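Local structure of hypothetical membrane protein (Corynebacterium glutamicum, 6JSB) at residues Asn21-Glu25 with Thr51-Phe57; Phe119-Phe124 with Val172-Phe176; Lys164-Thr168 with Phe176-Gly180. The protein binds heme through its HtaA-family domain and probably passes it along the corynebacterial heme-uptake pathway. All blocks are in the same frame, centred on the assembly; numbering follows the deposited sequence.

Contact 1: residues Asn21-Glu25 with Thr51-Phe57; sequences NNYLE and TKSAREF. With HEM (protoporphyrin IX containing Fe), chain C.
The end of helix 18-24, which carries the tyrosine ligand of the heme iron, is tied to the turn before strand 56-65 mainly through Glu25 and Arg55. Glu25 sends its chain out extended beyond CG, and the Glu25 and Arg55 side chains cross at about a right angle. Arg55 grips the carboxylate side-on in a two-bonded salt bridge: NE lies 2.8 Å from Glu25 OE2 and Arg55 NH2 lies 2.9 Å from Glu25 OE1. Both oxygens stay in the guanidinium plane, although the carboxylate itself is turned 45° against it. A third donor, the backbone N of Lys52, reaches Glu25 OE2 at 2.8 Å in a nearly straight bond (172°), from the opposite face of the carboxylate to Arg55 NE. Three bonds therefore fix the rotation of this carboxylate, and Thr48 takes up Arg55 NH1. Two residues before Glu25, Tyr23 points its CB away from 51-57, and its OH coordinates the iron at 2.1 Å while also bonding to His80. On the flank facing 51-57, Asn21 CB rests 3.4 Å from Lys52 O. Its amide is held by Trp77 at OD1 and by Ser15 O at ND2, and ND2 also donates to a water 2.9 Å away that bridges toward the carbonyl oxygens of Lys52 and Arg55. The Phe57 ring lies near this amide, its plane 82° from that of the Asn21 side chain. Closer to the surface, Asn22 CB packs against Ser53 OG at 3.3 Å, and Asn22 OD1 abuts the Lys52 CB methylene.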
loop_
_atom_site.group_PDB
_atom_site.type_symbol
_atom_site.label_atom_id
_atom_site.label_comp_id
_atom_site.label_asym_id
_atom_site.label_seq_id
_atom_site.Cartn_x
_atom_site.Cartn_y
_atom_site.Cartn_z
ATOM N N ASN A 21 0.600 4.503 -10.502
ATOM C CA ASN A 21 1.140 3.369 -11.271
ATOM C C ASN A 21 1.302 3.721 -12.737
ATOM O O ASN A 21 2.289 3.329 -13.381
ATOM C CB ASN A 21 0.216 2.143 -11.162
ATOM C CG ASN A 21 0.100 1.642 -9.698
ATOM O OD1 ASN A 21 1.079 1.622 -8.957
ATOM N ND2 ASN A 21 -1.098 1.176 -9.327
ATOM N N ASN A 22 0.344 4.452 -13.288
ATOM C CA ASN A 22 0.462 4.922 -14.685
ATOM C C ASN A 22 1.710 5.776 -14.889
ATOM O O ASN A 22 2.438 5.644 -15.879
ATOM C CB ASN A 22 -0.776 5.746 -15.025
ATOM C CG ASN A 22 -0.790 6.150 -16.477
ATOM O OD1 ASN A 22 -0.842 5.274 -17.333
ATOM N ND2 ASN A 22 -0.733 7.439 -16.776
ATOM N N TYR A 23 1.972 6.701 -13.956
ATOM C CA TYR A 23 3.154 7.552 -14.061
ATOM C C TYR A 23 4.437 6.741 -13.869
ATOM O O TYR A 23 5.391 6.894 -14.644
ATOM C CB TYR A 23 3.029 8.645 -12.987
ATOM C CG TYR A 23 4.341 9.107 -12.426
ATOM C CD1 TYR A 23 5.152 9.991 -13.144
ATOM C CD2 TYR A 23 4.728 8.742 -11.136
ATOM C CE1 TYR A 23 6.408 10.449 -12.544
ATOM C CE2 TYR A 23 5.925 9.201 -10.560
ATOM C CZ TYR A 23 6.736 10.030 -11.281
ATOM O OH TYR A 23 7.914 10.472 -10.756
ATOM N N LEU A 24 4.467 5.881 -12.854
ATOM C CA LEU A 24 5.712 5.186 -12.506
ATOM C C LEU A 24 6.128 4.229 -13.620
ATOM O O LEU A 24 7.320 4.118 -13.941
ATOM C CB LEU A 24 5.508 4.493 -11.134
ATOM C CG LEU A 24 6.778 3.877 -10.473
ATOM C CD1 LEU A 24 7.057 2.444 -11.086
ATOM C CD2 LEU A 24 8.039 4.747 -10.619
ATOM N N GLU A 25 5.179 3.523 -14.227
ATOM C CA GLU A 25 5.524 2.584 -15.299
ATOM C C GLU A 25 5.627 3.263 -16.649
ATOM O O GLU A 25 5.974 2.585 -17.641
ATOM C CB GLU A 25 4.456 1.490 -15.353
ATOM C CG GLU A 25 4.432 0.683 -14.061
ATOM C CD GLU A 25 3.524 -0.587 -14.181
ATOM O OE1 GLU A 25 4.067 -1.611 -14.664
ATOM O OE2 GLU A 25 2.336 -0.523 -13.774
ATOM N N THR A 51 -1.216 -3.329 -15.970
ATOM C CA THR A 51 -0.127 -2.349 -15.811
ATOM C C THR A 51 -0.707 -0.939 -15.882
ATOM O O THR A 51 -1.829 -0.711 -16.370
ATOM C CB THR A 51 1.009 -2.497 -16.875
ATOM O OG1 THR A 51 0.444 -2.226 -18.166
ATOM C CG2 THR A 51 1.626 -3.919 -16.876
ATOM N N LYS A 52 0.054 0.015 -15.345
ATOM C CA LYS A 52 -0.292 1.453 -15.479
ATOM C C LYS A 52 -1.650 1.687 -14.827
ATOM O O LYS A 52 -1.869 1.155 -13.718
ATOM C CB LYS A 52 -0.202 1.893 -16.960
ATOM C CG LYS A 52 1.216 1.941 -17.410
ATOM C CD LYS A 52 1.367 2.733 -18.764
ATOM C CE LYS A 52 0.562 2.033 -19.845
ATOM N NZ LYS A 52 0.770 2.686 -21.194
ATOM N N SER A 53 -2.560 2.445 -15.466
ATOM C CA SER A 53 -3.830 2.761 -14.784
ATOM C C SER A 53 -4.682 1.528 -14.591
ATOM O O SER A 53 -5.575 1.559 -13.741
ATOM C CB SER A 53 -4.663 3.779 -15.575
ATOM O OG SER A 53 -3.933 4.996 -15.784
ATOM N N ALA A 54 -4.382 0.441 -15.303
ATOM C CA ALA A 54 -5.184 -0.772 -15.150
ATOM C C ALA A 54 -4.657 -1.703 -14.087
ATOM O O ALA A 54 -5.271 -2.739 -13.817
ATOM C CB ALA A 54 -5.231 -1.516 -16.492
ATOM N N ARG A 55 -3.520 -1.384 -13.483
ATOM C CA ARG A 55 -2.925 -2.333 -12.562
ATOM C C ARG A 55 -3.768 -2.418 -11.295
ATOM O O ARG A 55 -4.255 -1.391 -10.753
ATOM C CB ARG A 55 -1.497 -1.903 -12.185
ATOM C CG ARG A 55 -0.816 -2.921 -11.226
ATOM C CD ARG A 55 0.650 -2.511 -11.067
ATOM N NE ARG A 55 1.509 -2.752 -12.266
ATOM C CZ ARG A 55 2.103 -3.911 -12.507
ATOM N NH1 ARG A 55 1.853 -5.003 -11.762
ATOM N NH2 ARG A 55 2.973 -3.992 -13.531
ATOM N N GLU A 56 -3.884 -3.640 -10.806
ATOM C CA GLU A 56 -4.586 -3.903 -9.522
ATOM C C GLU A 56 -3.671 -4.695 -8.611
ATOM O O GLU A 56 -2.791 -5.452 -9.078
ATOM C CB GLU A 56 -5.867 -4.735 -9.804
ATOM C CG GLU A 56 -6.901 -3.914 -10.592
ATOM C CD GLU A 56 -8.175 -4.691 -10.849
ATOM O OE1 GLU A 56 -8.216 -5.361 -11.873
ATOM O OE2 GLU A 56 -9.118 -4.659 -10.007
ATOM N N PHE A 57 -3.852 -4.526 -7.288
ATOM C CA PHE A 57 -3.142 -5.366 -6.332
ATOM C C PHE A 57 -4.133 -6.001 -5.381
ATOM O O PHE A 57 -5.029 -5.296 -4.878
ATOM C CB PHE A 57 -2.156 -4.530 -5.428
ATOM C CG PHE A 57 -1.098 -3.769 -6.157
ATOM C CD1 PHE A 57 -1.124 -2.371 -6.142
ATOM C CD2 PHE A 57 -0.062 -4.440 -6.809
ATOM C CE1 PHE A 57 -0.118 -1.616 -6.798
ATOM C CE2 PHE A 57 0.921 -3.714 -7.423
ATOM C CZ PHE A 57 0.896 -2.312 -7.452
HETATM C CHA HEM C . 4.574 13.066 -10.683
HETATM C CHB HEM C . 9.028 13.915 -12.398
HETATM C CHC HEM C . 10.868 12.089 -8.253
HETATM C CHD HEM C . 6.371 10.934 -6.692
HETATM C C1A HEM C . 5.631 13.517 -11.449
HETATM C C2A HEM C . 5.462 14.308 -12.654
HETATM C C3A HEM C . 6.690 14.554 -13.169
HETATM C C4A HEM C . 7.652 13.918 -12.269
HETATM C CMA HEM C . 7.043 15.356 -14.459
HETATM C CAA HEM C . 4.091 14.766 -13.196
HETATM C CBA HEM C . 3.593 13.777 -14.240
HETATM C CGA HEM C . 2.127 14.031 -14.507
HETATM O O1A HEM C . 1.577 13.378 -15.438
HETATM O O2A HEM C . 1.521 14.874 -13.771
HETATM C C1B HEM C . 9.899 13.489 -11.434
HETATM C C2B HEM C . 11.357 13.561 -11.530
HETATM C C3B HEM C . 11.872 13.067 -10.389
HETATM C C4B HEM C . 10.765 12.629 -9.528
HETATM C CMB HEM C . 12.077 14.174 -12.764
HETATM C CAB HEM C . 13.360 12.906 -9.959
HETATM C CBB HEM C . 14.351 12.877 -10.855
HETATM C C1C HEM C . 9.821 11.602 -7.464
HETATM C C2C HEM C . 9.964 10.954 -6.182
HETATM C C3C HEM C . 8.733 10.584 -5.755
HETATM C C4C HEM C . 7.762 11.058 -6.738
HETATM C CMC HEM C . 11.311 10.616 -5.491
HETATM C CAC HEM C . 8.511 9.820 -4.462
HETATM C CBC HEM C . 7.494 8.972 -4.397
HETATM C C1D HEM C . 5.510 11.433 -7.646
HETATM C C2D HEM C . 4.069 11.362 -7.562
HETATM C C3D HEM C . 3.541 11.947 -8.659
HETATM C C4D HEM C . 4.645 12.392 -9.494
HETATM C CMD HEM C . 3.327 10.766 -6.347
HETATM C CAD HEM C . 2.021 12.093 -8.977
HETATM C CBD HEM C . 1.654 10.910 -9.910
HETATM C CGD HEM C . 0.158 11.010 -10.197
HETATM O O1D HEM C . -0.214 11.938 -10.995
HETATM O O2D HEM C . -0.607 10.175 -9.600
HETATM N NA HEM C . 7.003 13.297 -11.205
HETATM N NB HEM C . 9.594 12.884 -10.233
HETATM N NC HEM C . 8.455 11.668 -7.758
HETATM N ND HEM C . 5.805 12.039 -8.837
HETATM FE FE HEM C . 7.762 12.211 -9.537
HETATM O O HOH W 1 -3.276 1.137 -11.197
#

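Contact 2: residues Phe119-Phe124 with Val172-Phe176; sequences FKSREF and VMGTF. With HEM (protoporphyrin IX containing Fe), chain C.
Phe124, two residues beyond strand 112-122, reaches across the 172-176 loop to the heme. Its CB sits 3.4 Å from Gly174 O. From there CG stands anti to the backbone N (chi1 179°), which carries the ring past the glycine: CG passes Phe176 CE2, CD1 comes within 3.5 Å of the heme meso carbon CHC, and CE1 continues along the same porphyrin rim. Over one face of this ring comes the edge of Phe176, a T-shaped pair with planes at 77° and centroids 5.3 Å apart. Phe176 in turn lays its own face on the porphyrin, on the side of the iron opposite Tyr23. The sharp path of the loop arises from a Schellman motif closing helix 167-172, with Gly174 at positive phi as its C-prime residue, and, overlapping it, a type I' turn from Met173 to Phe176. At the helix end, Ser121 OG donates to Val172 O at 2.8 Å, in the carbonyl plane. Further up the strand, Val172 CG2 stands 3.5 Å from the centroid of the Phe119 ring, almost on its normal, in a CH-pi contact. Leu99 and Phe101 of strand 95-109 also touch the Val172 side chain.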
loop_
_atom_site.group_PDB
_atom_site.type_symbol
_atom_site.label_atom_id
_atom_site.label_comp_id
_atom_site.label_asym_id
_atom_site.label_seq_id
_atom_site.Cartn_x
_atom_site.Cartn_y
_atom_site.Cartn_z
ATOM N N PHE A 119 6.739 1.458 5.507
ATOM C CA PHE A 119 7.187 2.117 4.257
ATOM C C PHE A 119 8.672 2.392 4.304
ATOM O O PHE A 119 9.287 2.504 5.369
ATOM C CB PHE A 119 6.464 3.458 3.919
ATOM C CG PHE A 119 6.850 4.613 4.815
ATOM C CD1 PHE A 119 7.928 5.433 4.495
ATOM C CD2 PHE A 119 6.125 4.863 5.937
ATOM C CE1 PHE A 119 8.335 6.489 5.326
ATOM C CE2 PHE A 119 6.489 5.948 6.772
ATOM C CZ PHE A 119 7.596 6.740 6.473
ATOM N N LYS A 120 9.249 2.408 3.092
ATOM C CA LYS A 120 10.633 2.812 2.921
ATOM C C LYS A 120 10.627 3.583 1.605
ATOM O O LYS A 120 10.287 3.012 0.547
ATOM C CB LYS A 120 11.544 1.553 2.876
ATOM C CG LYS A 120 13.022 1.822 2.642
ATOM C CD LYS A 120 13.734 0.443 2.381
ATOM C CE LYS A 120 15.276 0.562 2.172
ATOM N NZ LYS A 120 15.750 -0.608 1.378
ATOM N N SER A 121 10.913 4.883 1.653
ATOM C CA SER A 121 10.777 5.713 0.451
ATOM C C SER A 121 11.879 6.765 0.423
ATOM O O SER A 121 12.048 7.497 1.399
ATOM C CB SER A 121 9.408 6.407 0.472
ATOM O OG SER A 121 9.245 7.199 -0.710
ATOM N N ARG A 122 12.609 6.898 -0.691
ATOM C CA ARG A 122 13.555 8.011 -0.739
ATOM C C ARG A 122 12.817 9.349 -0.701
ATOM O O ARG A 122 11.836 9.567 -1.433
ATOM C CB ARG A 122 14.394 7.959 -2.014
ATOM C CG ARG A 122 15.250 6.713 -2.116
ATOM C CD ARG A 122 16.249 6.890 -3.271
ATOM N NE ARG A 122 17.016 5.678 -3.538
ATOM C CZ ARG A 122 18.051 5.230 -2.813
ATOM N NH1 ARG A 122 18.479 5.887 -1.694
ATOM N NH2 ARG A 122 18.704 4.125 -3.223
ATOM N N GLU A 123 13.343 10.262 0.122
ATOM C CA GLU A 123 12.864 11.645 0.141
ATOM C C GLU A 123 13.034 12.292 -1.227
ATOM O O GLU A 123 14.023 12.042 -1.920
ATOM C CB GLU A 123 13.694 12.402 1.197
ATOM C CG GLU A 123 13.202 13.840 1.453
ATOM C CD GLU A 123 14.091 14.569 2.454
ATOM O OE1 GLU A 123 13.922 15.793 2.612
ATOM O OE2 GLU A 123 14.954 13.920 3.061
ATOM N N PHE A 124 12.050 13.094 -1.652
ATOM C CA PHE A 124 12.271 13.933 -2.832
ATOM C C PHE A 124 13.045 15.167 -2.413
ATOM O O PHE A 124 12.554 15.971 -1.619
ATOM C CB PHE A 124 10.968 14.341 -3.522
ATOM C CG PHE A 124 11.217 15.217 -4.726
ATOM C CD1 PHE A 124 11.617 14.658 -5.931
ATOM C CD2 PHE A 124 11.193 16.592 -4.632
ATOM C CE1 PHE A 124 11.926 15.434 -7.035
ATOM C CE2 PHE A 124 11.519 17.395 -5.742
ATOM C CZ PHE A 124 11.861 16.807 -6.957
ATOM N N VAL A 172 5.966 10.673 2.226
ATOM C CA VAL A 172 6.248 9.375 1.637
ATOM C C VAL A 172 6.173 9.448 0.114
ATOM O O VAL A 172 6.996 8.840 -0.597
ATOM C CB VAL A 172 5.280 8.315 2.194
ATOM C CG1 VAL A 172 5.534 6.942 1.461
ATOM C CG2 VAL A 172 5.505 8.139 3.736
ATOM N N MET A 173 5.205 10.211 -0.402
ATOM C CA MET A 173 4.965 10.323 -1.840
ATOM C C MET A 173 5.663 11.542 -2.457
ATOM O O MET A 173 5.178 12.131 -3.438
ATOM C CB MET A 173 3.448 10.339 -2.109
ATOM C CG MET A 173 2.716 9.150 -1.528
ATOM S SD MET A 173 3.406 7.548 -2.099
ATOM C CE MET A 173 2.940 7.611 -3.878
ATOM N N GLY A 174 6.812 11.946 -1.890
ATOM C CA GLY A 174 7.665 12.948 -2.545
ATOM C C GLY A 174 7.133 14.368 -2.501
ATOM O O GLY A 174 7.686 15.247 -3.168
ATOM N N THR A 175 6.116 14.637 -1.684
ATOM C CA THR A 175 5.365 15.898 -1.623
ATOM C C THR A 175 4.601 16.217 -2.923
ATOM O O THR A 175 4.120 17.341 -3.093
ATOM C CB THR A 175 6.234 17.108 -1.174
ATOM O OG1 THR A 175 7.094 17.580 -2.230
ATOM C CG2 THR A 175 7.075 16.678 0.058
ATOM N N PHE A 176 4.479 15.261 -3.857
ATOM C CA PHE A 176 3.716 15.544 -5.046
ATOM C C PHE A 176 2.208 15.573 -4.817
ATOM O O PHE A 176 1.507 16.173 -5.639
ATOM C CB PHE A 176 4.033 14.480 -6.103
ATOM C CG PHE A 176 5.376 14.714 -6.767
ATOM C CD1 PHE A 176 5.458 15.372 -7.976
ATOM C CD2 PHE A 176 6.539 14.266 -6.162
ATOM C CE1 PHE A 176 6.705 15.581 -8.581
ATOM C CE2 PHE A 176 7.806 14.475 -6.761
ATOM C CZ PHE A 176 7.868 15.164 -7.953
HETATM C CHA HEM C . 4.574 13.066 -10.683
HETATM C CHB HEM C . 9.028 13.915 -12.398
HETATM C CHC HEM C . 10.868 12.089 -8.253
HETATM C CHD HEM C . 6.371 10.934 -6.692
HETATM C C1A HEM C . 5.631 13.517 -11.449
HETATM C C2A HEM C . 5.462 14.308 -12.654
HETATM C C3A HEM C . 6.690 14.554 -13.169
HETATM C C4A HEM C . 7.652 13.918 -12.269
HETATM C CMA HEM C . 7.043 15.356 -14.459
HETATM C CAA HEM C . 4.091 14.766 -13.196
HETATM C CBA HEM C . 3.593 13.777 -14.240
HETATM C CGA HEM C . 2.127 14.031 -14.507
HETATM O O1A HEM C . 1.577 13.378 -15.438
HETATM O O2A HEM C . 1.521 14.874 -13.771
HETATM C C1B HEM C . 9.899 13.489 -11.434
HETATM C C2B HEM C . 11.357 13.561 -11.530
HETATM C C3B HEM C . 11.872 13.067 -10.389
HETATM C C4B HEM C . 10.765 12.629 -9.528
HETATM C CMB HEM C . 12.077 14.174 -12.764
HETATM C CAB HEM C . 13.360 12.906 -9.959
HETATM C CBB HEM C . 14.351 12.877 -10.855
HETATM C C1C HEM C . 9.821 11.602 -7.464
HETATM C C2C HEM C . 9.964 10.954 -6.182
HETATM C C3C HEM C . 8.733 10.584 -5.755
HETATM C C4C HEM C . 7.762 11.058 -6.738
HETATM C CMC HEM C . 11.311 10.616 -5.491
HETATM C CAC HEM C . 8.511 9.820 -4.462
HETATM C CBC HEM C . 7.494 8.972 -4.397
HETATM C C1D HEM C . 5.510 11.433 -7.646
HETATM C C2D HEM C . 4.069 11.362 -7.562
HETATM C C3D HEM C . 3.541 11.947 -8.659
HETATM C C4D HEM C . 4.645 12.392 -9.494
HETATM C CMD HEM C . 3.327 10.766 -6.347
HETATM C CAD HEM C . 2.021 12.093 -8.977
HETATM C CBD HEM C . 1.654 10.910 -9.910
HETATM C CGD HEM C . 0.158 11.010 -10.197
HETATM O O1D HEM C . -0.214 11.938 -10.995
HETATM O O2D HEM C . -0.607 10.175 -9.600
HETATM N NA HEM C . 7.003 13.297 -11.205
HETATM N NB HEM C . 9.594 12.884 -10.233
HETATM N NC HEM C . 8.455 11.668 -7.758
HETATM N ND HEM C . 5.805 12.039 -8.837
HETATM FE FE HEM C . 7.762 12.211 -9.537
#

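Contact 3: residues Lys164-Thr168 with Phe176-Gly180; sequences KLTAT and FYPEG. With HEM (protoporphyrin IX containing Fe), chain C.
Leu165, at the end of strand 156-165, meets Tyr177 of the loop that follows helix 167-172. Leu165 CD2 presses on Tyr177 CB at 3.6 Å, near the plane of the tyrosine ring, the two side chains crossing at about a right angle. Beyond this contact the ring runs out to the heme: its OH donates to propionate oxygen O2D at 2.6 Å, in the ring plane, and the heme methyl CMD lies over one face, offset toward the rim. Ser19 and Phe20 of helix 18-24 touch the Tyr177 side chain.

Beyond the tyrosine, the loop is bonded back to the strand: Gly180 N donates to Leu165 O at 2.8 Å (157°). Gly180 has positive phi, and its O lies alongside the Lys164 side chain, 3.6 Å from Lys164 CG. Glu179, extended throughout, lies along Ala167, its OE1 3.5 Å from Ala167 CB, while a water accepts from Ala167 N and donates to Glu179 OE2 at 3.3 Å. Further out, Thr166 is the N-cap of helix 167-172: its OG1 bonds to Gly169 N and to Glu140 O. Strand end, capped short helix and returning loop form the part of the HtaA-family heme pocket whose tyrosine bonds a propionate.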
loop_
_atom_site.group_PDB
_atom_site.type_symbol
_atom_site.label_atom_id
_atom_site.label_comp_id
_atom_site.label_asym_id
_atom_site.label_seq_id
_atom_site.Cartn_x
_atom_site.Cartn_y
_atom_site.Cartn_z
ATOM N N LYS A 164 -7.810 8.862 1.934
ATOM C CA LYS A 164 -7.228 10.196 1.773
ATOM C C LYS A 164 -5.864 10.233 2.457
ATOM O O LYS A 164 -5.738 9.803 3.589
ATOM C CB LYS A 164 -8.145 11.275 2.370
ATOM C CG LYS A 164 -9.420 11.481 1.446
ATOM C CD LYS A 164 -10.294 12.584 2.027
ATOM C CE LYS A 164 -11.429 13.004 1.047
ATOM N NZ LYS A 164 -12.025 11.851 0.315
ATOM N N LEU A 165 -4.877 10.778 1.766
ATOM C CA LEU A 165 -3.496 10.820 2.250
ATOM C C LEU A 165 -3.403 11.658 3.517
ATOM O O LEU A 165 -3.966 12.758 3.608
ATOM C CB LEU A 165 -2.628 11.458 1.159
ATOM C CG LEU A 165 -1.110 11.332 1.316
ATOM C CD1 LEU A 165 -0.716 9.842 1.086
ATOM C CD2 LEU A 165 -0.494 12.259 0.212
ATOM N N THR A 166 -2.621 11.163 4.474
ATOM C CA THR A 166 -2.329 11.931 5.672
ATOM C C THR A 166 -1.132 12.871 5.470
ATOM O O THR A 166 -0.372 12.783 4.489
ATOM C CB THR A 166 -1.981 10.996 6.832
ATOM O OG1 THR A 166 -0.791 10.283 6.479
ATOM C CG2 THR A 166 -3.088 10.015 7.171
ATOM N N ALA A 167 -0.937 13.748 6.466
ATOM C CA ALA A 167 0.290 14.553 6.473
ATOM C C ALA A 167 1.544 13.690 6.459
ATOM O O ALA A 167 2.558 14.058 5.839
ATOM C CB ALA A 167 0.280 15.477 7.698
ATOM N N THR A 168 1.536 12.557 7.166
ATOM C CA THR A 168 2.692 11.649 7.090
ATOM C C THR A 168 2.886 11.134 5.678
ATOM O O THR A 168 4.015 11.053 5.157
ATOM C CB THR A 168 2.470 10.480 8.068
ATOM O OG1 THR A 168 2.511 10.990 9.380
ATOM C CG2 THR A 168 3.568 9.392 7.922
ATOM N N PHE A 176 4.479 15.261 -3.857
ATOM C CA PHE A 176 3.716 15.544 -5.046
ATOM C C PHE A 176 2.208 15.573 -4.817
ATOM O O PHE A 176 1.507 16.173 -5.639
ATOM C CB PHE A 176 4.033 14.480 -6.103
ATOM C CG PHE A 176 5.376 14.714 -6.767
ATOM C CD1 PHE A 176 5.458 15.372 -7.976
ATOM C CD2 PHE A 176 6.539 14.266 -6.162
ATOM C CE1 PHE A 176 6.705 15.581 -8.581
ATOM C CE2 PHE A 176 7.806 14.475 -6.761
ATOM C CZ PHE A 176 7.868 15.164 -7.953
ATOM N N TYR A 177 1.694 14.904 -3.761
ATOM C CA TYR A 177 0.267 15.009 -3.438
ATOM C C TYR A 177 0.089 15.925 -2.214
ATOM O O TYR A 177 0.873 15.829 -1.282
ATOM C CB TYR A 177 -0.308 13.654 -3.061
ATOM C CG TYR A 177 -0.300 12.618 -4.166
ATOM C CD1 TYR A 177 -0.708 12.944 -5.468
ATOM C CD2 TYR A 177 0.054 11.360 -3.877
ATOM C CE1 TYR A 177 -0.719 11.958 -6.474
ATOM C CE2 TYR A 177 0.064 10.350 -4.858
ATOM C CZ TYR A 177 -0.321 10.661 -6.135
ATOM O OH TYR A 177 -0.295 9.663 -7.102
ATOM N N PRO A 178 -0.967 16.725 -2.150
ATOM C CA PRO A 178 -1.278 17.447 -0.911
ATOM C C PRO A 178 -1.883 16.545 0.141
ATOM O O PRO A 178 -2.485 15.521 -0.153
ATOM C CB PRO A 178 -2.289 18.479 -1.358
ATOM C CG PRO A 178 -3.048 17.734 -2.450
ATOM C CD PRO A 178 -1.984 16.971 -3.184
ATOM N N GLU A 179 -1.789 17.018 1.420
ATOM C CA GLU A 179 -2.551 16.338 2.453
ATOM C C GLU A 179 -4.035 16.313 2.074
ATOM O O GLU A 179 -4.582 17.296 1.554
ATOM C CB GLU A 179 -2.326 17.092 3.782
ATOM C CG GLU A 179 -2.956 16.474 4.939
ATOM C CD GLU A 179 -2.634 17.320 6.185
ATOM O OE1 GLU A 179 -1.611 18.048 6.172
ATOM O OE2 GLU A 179 -3.411 17.238 7.133
ATOM N N GLY A 180 -4.682 15.192 2.336
ATOM C CA GLY A 180 -6.084 14.999 1.974
ATOM C C GLY A 180 -6.289 14.462 0.556
ATOM O O GLY A 180 -7.437 14.185 0.190
HETATM C CHA HEM C . 4.574 13.066 -10.683
HETATM C CHB HEM C . 9.028 13.915 -12.398
HETATM C CHC HEM C . 10.868 12.089 -8.253
HETATM C CHD HEM C . 6.371 10.934 -6.692
HETATM C C1A HEM C . 5.631 13.517 -11.449
HETATM C C2A HEM C . 5.462 14.308 -12.654
HETATM C C3A HEM C . 6.690 14.554 -13.169
HETATM C C4A HEM C . 7.652 13.918 -12.269
HETATM C CMA HEM C . 7.043 15.356 -14.459
HETATM C CAA HEM C . 4.091 14.766 -13.196
HETATM C CBA HEM C . 3.593 13.777 -14.240
HETATM C CGA HEM C . 2.127 14.031 -14.507
HETATM O O1A HEM C . 1.577 13.378 -15.438
HETATM O O2A HEM C . 1.521 14.874 -13.771
HETATM C C1B HEM C . 9.899 13.489 -11.434
HETATM C C2B HEM C . 11.357 13.561 -11.530
HETATM C C3B HEM C . 11.872 13.067 -10.389
HETATM C C4B HEM C . 10.765 12.629 -9.528
HETATM C CMB HEM C . 12.077 14.174 -12.764
HETATM C CAB HEM C . 13.360 12.906 -9.959
HETATM C CBB HEM C . 14.351 12.877 -10.855
HETATM C C1C HEM C . 9.821 11.602 -7.464
HETATM C C2C HEM C . 9.964 10.954 -6.182
HETATM C C3C HEM C . 8.733 10.584 -5.755
HETATM C C4C HEM C . 7.762 11.058 -6.738
HETATM C CMC HEM C . 11.311 10.616 -5.491
HETATM C CAC HEM C . 8.511 9.820 -4.462
HETATM C CBC HEM C . 7.494 8.972 -4.397
HETATM C C1D HEM C . 5.510 11.433 -7.646
HETATM C C2D HEM C . 4.069 11.362 -7.562
HETATM C C3D HEM C . 3.541 11.947 -8.659
HETATM C C4D HEM C . 4.645 12.392 -9.494
HETATM C CMD HEM C . 3.327 10.766 -6.347
HETATM C CAD HEM C . 2.021 12.093 -8.977
HETATM C CBD HEM C . 1.654 10.910 -9.910
HETATM C CGD HEM C . 0.158 11.010 -10.197
HETATM O O1D HEM C . -0.214 11.938 -10.995
HETATM O O2D HEM C . -0.607 10.175 -9.600
HETATM N NA HEM C . 7.003 13.297 -11.205
HETATM N NB HEM C . 9.594 12.884 -10.233
HETATM N NC HEM C . 8.455 11.668 -7.758
HETATM N ND HEM C . 5.805 12.039 -8.837
HETATM FE FE HEM C . 7.762 12.211 -9.537
HETATM O O HOH W 2 -2.967 14.247 8.378
#

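Overall arrangement
The three contacts all reach the same antiparallel sheet and gather round one heme. Contact 1 closes before either of the others opens, and it lies about 18 Å from contact 2 and 20 Å from contact 3, centre to centre, with nearest atoms about 5 Å away in both cases. Contacts 2 and 3 are 11 Å apart, overlap at Phe176, and bracket helix 167-172 from its two ends, using the loop that runs on toward strand 186-198. The heme is therefore held between helix 18-24, which supplies the iron ligand, and this later loop, which supplies the facing aromatic ring and a propionate partner, so pocket walls distant in sequence converge on it.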